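Side-chain contact in putative cytochrome P450 120 (Synechocystis sp., PDB 2VE3), which binds heme and retinoic acid and probably works as a monooxygenase of the cytochrome P450 family: residues 223-226 and 227-231. Sequence-based numbering, arbitrary orientation.
Sequences DALG and ILLAA
L225 and L229, one turn apart, touch on the side of the short helix that faces helices 192-215 and 241-272: L225 CG lies 3.9 Å from L229 CD2. The L225 side chain swings beside its own carbonyl carbon (chi1 -177°), which brings CG to the L229 methyl; beyond it lie I210, I211 and I248, while L229 meets I211 and L244 of the same two helices. L229 CD2 also folds back to 3.3 Å from L225 O, and L229 N donates to that same carbonyl oxygen. A224 and L228 continue the packed side; A224 rests on L251, and L228 fits against Q247, I107 and L108. The other flank is looser. I227 is partly exposed and lays CG1 over D223 O at 3.3 Å, and A230 faces solvent. At the start, D223 OD1 accepts from G226 N at 3.0 Å, met 45° out of the carboxylate plane, while OD2 makes a salt bridge to R214; together they fix the carboxylate at two points. D223 O then receives I227 N, the first of four successive i to i+4 bonds ending with A230 N on G226 O. This is an aspartate N-cap opening a two-turn, largely apolar helix, packed between longer helices of the P450 fold.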
loop_
_atom_site.group_PDB
_atom_site.type_symbol
_atom_site.label_atom_id
_atom_site.label_comp_id
_atom_site.label_asym_id
_atom_site.label_seq_id
_atom_site.Cartn_x
_atom_site.Cartn_y
_atom_site.Cartn_z
ATOM N N ASP A 223 5.116 -20.016 -5.660
ATOM C CA ASP A 223 4.343 -18.780 -5.518
ATOM C C ASP A 223 3.473 -18.741 -4.249
ATOM O O ASP A 223 3.458 -19.693 -3.457
ATOM C CB ASP A 223 3.466 -18.569 -6.764
ATOM C CG ASP A 223 2.457 -19.697 -6.989
ATOM O OD1 ASP A 223 2.421 -20.673 -6.213
ATOM O OD2 ASP A 223 1.681 -19.594 -7.960
ATOM N N ALA A 224 2.737 -17.636 -4.086
ATOM C CA ALA A 224 1.880 -17.409 -2.924
ATOM C C ALA A 224 0.714 -18.397 -2.822
ATOM O O ALA A 224 0.442 -18.910 -1.738
ATOM C CB ALA A 224 1.376 -15.964 -2.903
ATOM N N LEU A 225 0.039 -18.661 -3.941
ATOM C CA LEU A 225 -1.099 -19.595 -3.972
ATOM C C LEU A 225 -0.704 -21.024 -3.566
ATOM O O LEU A 225 -1.406 -21.674 -2.788
ATOM C CB LEU A 225 -1.772 -19.586 -5.356
ATOM C CG LEU A 225 -3.020 -20.463 -5.547
ATOM C CD1 LEU A 225 -4.140 -20.115 -4.551
ATOM C CD2 LEU A 225 -3.538 -20.412 -6.982
ATOM N N GLY A 226 0.423 -21.492 -4.098
ATOM C CA GLY A 226 1.016 -22.774 -3.706
ATOM C C GLY A 226 1.355 -22.840 -2.231
ATOM O O GLY A 226 1.038 -23.823 -1.566
ATOM N N ILE A 227 1.968 -21.776 -1.715
ATOM C CA ILE A 227 2.213 -21.640 -0.276
ATOM C C ILE A 227 0.938 -21.768 0.578
ATOM O O ILE A 227 0.937 -22.491 1.577
ATOM C CB ILE A 227 3.056 -20.366 0.071
ATOM C CG1 ILE A 227 4.497 -20.560 -0.410
ATOM C CG2 ILE A 227 3.097 -20.117 1.580
ATOM C CD1 ILE A 227 5.411 -19.379 -0.214
ATOM N N LEU A 228 -0.144 -21.107 0.174
ATOM C CA LEU A 228 -1.404 -21.175 0.919
ATOM C C LEU A 228 -2.067 -22.546 0.843
ATOM O O LEU A 228 -2.680 -23.006 1.804
ATOM C CB LEU A 228 -2.388 -20.099 0.442
ATOM C CG LEU A 228 -1.991 -18.629 0.625
ATOM C CD1 LEU A 228 -3.071 -17.690 0.042
ATOM C CD2 LEU A 228 -1.725 -18.351 2.096
ATOM N N LEU A 229 -1.955 -23.193 -0.306
ATOM C CA LEU A 229 -2.496 -24.540 -0.474
ATOM C C LEU A 229 -1.772 -25.528 0.424
ATOM O O LEU A 229 -2.387 -26.443 0.959
ATOM C CB LEU A 229 -2.412 -24.973 -1.932
ATOM C CG LEU A 229 -3.590 -24.794 -2.903
ATOM C CD1 LEU A 229 -4.759 -24.002 -2.368
ATOM C CD2 LEU A 229 -3.085 -24.154 -4.165
ATOM N N ALA A 230 -0.473 -25.317 0.615
ATOM C CA ALA A 230 0.351 -26.194 1.445
ATOM C C ALA A 230 0.185 -25.930 2.941
ATOM O O ALA A 230 0.391 -26.832 3.760
ATOM C CB ALA A 230 1.815 -26.076 1.042
ATOM N N ALA A 231 -0.198 -24.701 3.288
ATOM C CA ALA A 231 -0.303 -24.239 4.686
ATOM C C ALA A 231 -1.194 -25.089 5.599
ATOM O O ALA A 231 -2.252 -25.547 5.173
ATOM C CB ALA A 231 -0.791 -22.807 4.707
#